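Local coordinates for 2,5-dihydroxypyridine 5,6-dioxygenase (Pseudomonas putida KT2440, PDB 7CUP), which catalyses the iron-dependent dioxygenolytic cleavage of the 2,5-dihydroxypyridine ring between carbons 5 and 6, yielding N-formylmaleamate in aerobic nicotinate degradation, at the interface of chains A and B. Residues are numbered along the deposited sequence; one frame, centred on the assembly and turned at random. Chains: chain A/B, 2,5-dihydroxypyridine 5,6-dioxygenase.

The interface of chains A and B. Residues chain A 33-34, 61-63, 72; chain B 2-4, 7, 38, 127.
The N-terminal segment of chain B packs against loops and a 3-10 helix of chain A, with B:Pro2, the first modelled residue, as its tip. Its pyrrolidine ring makes several apolar contacts: CG sits over one face of the A:Tyr34 ring, toward the rim, 3.6 Å from CE2, while CD meets the thioether SD of A:Met72 and CB faces the methyl of A:Ala61. B:Pro2 N lies 3.0 Å from the carbonyl O of A:Phe62, which fits a hydrogen bond if the preceding methionine has been removed, and the chain end would then be recognised directly.

A:His33 holds its imidazole in the crowded position between backbone N and carbonyl carbon (chi1 78°), sandwiched between A:Tyr34 CD2 on one face and the B:Arg38 guanidinium on the other. Ring and guanidinium planes lie 27° apart, and NH2 stands 3.9 Å from the imidazole centroid in a cation-pi stack. The same NH2 donates almost straight, within the guanidinium plane, to the carbonyl O of B:Val3 (2.8 Å), which is likely to hold the guanidinium in its stacked pose. An alanine in place of A:His33 would probably lose this stack and loosen the packing beside A:Tyr34.

B:Val3 N in turn donates to the anti lone pair of B:Glu127 OE2 (2.8 Å), steadying the inserted N-terminal segment from its own chain. Its CG2 methyl packs against the amide of A:Asn63, whose CG is anti to the backbone N (chi1 -165°).

Water completes the polar joint. A:Asn63 ND2 reaches B:Gln7 NE2 through one water and B:Glu127 O through another. A third accepts from B:Ser4 N (2.7 Å) and links A:Ala61 O to B:Gln7 OE1, 2.6 Å from the latter.

Chain A contributes loops following strands 26-31 and 53-58 plus the 3-10 helix 72-74; chain B contributes its terminus and helices 5-18, 37-49 and 126-131, joining two of the six copies in the deposited assembly, although the structure alone does not show that this pairing persists in solution.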
loop_
_atom_site.group_PDB
_atom_site.type_symbol
_atom_site.label_atom_id
_atom_site.label_comp_id
_atom_site.label_asym_id
_atom_site.label_seq_id
_atom_site.Cartn_x
_atom_site.Cartn_y
_atom_site.Cartn_z
ATOM N N HIS A 33 -12.626 -6.670 5.488
ATOM C CA HIS A 33 -11.798 -5.610 4.839
ATOM C C HIS A 33 -11.545 -4.443 5.813
ATOM O O HIS A 33 -10.522 -3.785 5.708
ATOM C CB HIS A 33 -12.452 -5.107 3.556
ATOM C CG HIS A 33 -13.574 -4.163 3.808
ATOM N ND1 HIS A 33 -14.896 -4.589 3.807
ATOM C CD2 HIS A 33 -13.594 -2.836 4.053
ATOM C CE1 HIS A 33 -15.673 -3.541 4.063
ATOM N NE2 HIS A 33 -14.900 -2.466 4.230
ATOM N N TYR A 34 -12.419 -4.227 6.792
ATOM C CA TYR A 34 -12.342 -3.090 7.734
ATOM C C TYR A 34 -11.555 -3.444 9.006
ATOM O O TYR A 34 -11.436 -2.567 9.874
ATOM C CB TYR A 34 -13.765 -2.645 8.070
ATOM C CG TYR A 34 -14.656 -3.745 8.603
ATOM C CD1 TYR A 34 -14.720 -3.995 9.968
ATOM C CD2 TYR A 34 -15.458 -4.519 7.765
ATOM C CE1 TYR A 34 -15.540 -4.987 10.484
ATOM C CE2 TYR A 34 -16.326 -5.470 8.280
ATOM C CZ TYR A 34 -16.329 -5.736 9.634
ATOM O OH TYR A 34 -17.136 -6.696 10.179
ATOM N N ALA A 61 -17.560 -8.362 4.092
ATOM C CA ALA A 61 -18.341 -7.502 5.002
ATOM C C ALA A 61 -19.820 -7.724 4.738
ATOM O O ALA A 61 -20.236 -7.736 3.546
ATOM C CB ALA A 61 -17.982 -6.058 4.801
ATOM N N PHE A 62 -20.589 -7.856 5.803
ATOM C CA PHE A 62 -22.060 -7.953 5.725
ATOM C C PHE A 62 -22.632 -6.557 5.940
ATOM O O PHE A 62 -22.234 -5.943 6.928
ATOM C CB PHE A 62 -22.609 -8.941 6.750
ATOM C CG PHE A 62 -24.070 -9.240 6.516
ATOM C CD1 PHE A 62 -24.458 -10.171 5.559
ATOM C CD2 PHE A 62 -25.064 -8.548 7.200
ATOM C CE1 PHE A 62 -25.800 -10.424 5.319
ATOM C CE2 PHE A 62 -26.411 -8.794 6.953
ATOM C CZ PHE A 62 -26.774 -9.738 6.022
ATOM N N ASN A 63 -23.513 -6.081 5.062
ATOM C CA ASN A 63 -24.060 -4.723 5.244
ATOM C C ASN A 63 -25.525 -4.796 5.673
ATOM O O ASN A 63 -26.285 -5.586 5.127
ATOM C CB ASN A 63 -23.913 -3.851 4.011
ATOM C CG ASN A 63 -24.139 -2.392 4.346
ATOM O OD1 ASN A 63 -23.457 -1.828 5.230
ATOM N ND2 ASN A 63 -25.119 -1.800 3.671
ATOM N N MET A 72 -20.844 -1.109 14.914
ATOM C CA MET A 72 -21.472 -2.399 14.546
ATOM C C MET A 72 -22.353 -2.943 15.671
ATOM O O MET A 72 -23.131 -3.839 15.366
ATOM C CB MET A 72 -20.391 -3.398 14.169
ATOM C CG MET A 72 -19.802 -2.999 12.822
ATOM S SD MET A 72 -18.919 -4.323 12.021
ATOM C CE MET A 72 -19.995 -5.729 12.324
ATOM N N PRO B 2 -21.074 -3.168 7.297
ATOM C CA PRO B 2 -20.312 -2.460 6.232
ATOM C C PRO B 2 -20.430 -3.067 4.813
ATOM O O PRO B 2 -20.823 -4.232 4.646
ATOM C CB PRO B 2 -18.839 -2.515 6.652
ATOM C CG PRO B 2 -18.877 -2.891 8.104
ATOM C CD PRO B 2 -20.109 -3.737 8.252
ATOM N N VAL B 3 -20.076 -2.268 3.811
ATOM C CA VAL B 3 -20.244 -2.626 2.379
ATOM C C VAL B 3 -18.954 -3.257 1.875
ATOM O O VAL B 3 -17.916 -2.561 1.868
ATOM C CB VAL B 3 -20.644 -1.395 1.542
ATOM C CG1 VAL B 3 -20.698 -1.718 0.056
ATOM C CG2 VAL B 3 -21.978 -0.844 1.993
ATOM N N SER B 4 -19.030 -4.486 1.358
ATOM C CA SER B 4 -17.908 -5.156 0.652
ATOM C C SER B 4 -17.603 -4.452 -0.668
ATOM O O SER B 4 -18.506 -3.850 -1.264
ATOM C CB SER B 4 -18.209 -6.608 0.385
ATOM O OG SER B 4 -19.262 -6.765 -0.569
ATOM N N GLN B 7 -20.042 -5.666 -3.340
ATOM C CA GLN B 7 -21.354 -4.981 -3.186
ATOM C C GLN B 7 -21.257 -3.544 -3.724
ATOM O O GLN B 7 -22.193 -3.088 -4.368
ATOM C CB GLN B 7 -21.844 -4.956 -1.742
ATOM C CG GLN B 7 -23.280 -4.461 -1.656
ATOM C CD GLN B 7 -23.842 -4.427 -0.261
ATOM O OE1 GLN B 7 -23.285 -4.992 0.675
ATOM N NE2 GLN B 7 -24.945 -3.716 -0.106
ATOM N N ARG B 38 -11.782 2.916 -2.995
ATOM C CA ARG B 38 -12.757 1.809 -3.156
ATOM C C ARG B 38 -13.892 2.290 -4.060
ATOM O O ARG B 38 -14.298 1.544 -4.928
ATOM C CB ARG B 38 -13.297 1.357 -1.806
ATOM C CG ARG B 38 -12.230 0.822 -0.862
ATOM C CD ARG B 38 -12.856 0.489 0.476
ATOM N NE ARG B 38 -13.698 -0.680 0.299
ATOM C CZ ARG B 38 -14.893 -0.872 0.840
ATOM N NH1 ARG B 38 -15.463 0.036 1.617
ATOM N NH2 ARG B 38 -15.524 -1.998 0.581
ATOM N N GLU B 127 -21.478 2.936 2.872
ATOM C CA GLU B 127 -22.626 2.515 3.721
ATOM C C GLU B 127 -23.794 3.494 3.569
ATOM O O GLU B 127 -24.953 3.047 3.600
ATOM C CB GLU B 127 -22.206 2.429 5.189
ATOM C CG GLU B 127 -21.298 1.243 5.461
ATOM C CD GLU B 127 -19.902 1.402 4.882
ATOM O OE1 GLU B 127 -19.389 2.605 4.779
ATOM O OE2 GLU B 127 -19.334 0.341 4.513
HETATM O O HOH W 1 -26.492 -3.156 1.834
HETATM O O HOH W 2 -25.954 0.880 4.879
HETATM O O HOH W 3 -21.192 -5.928 1.880
#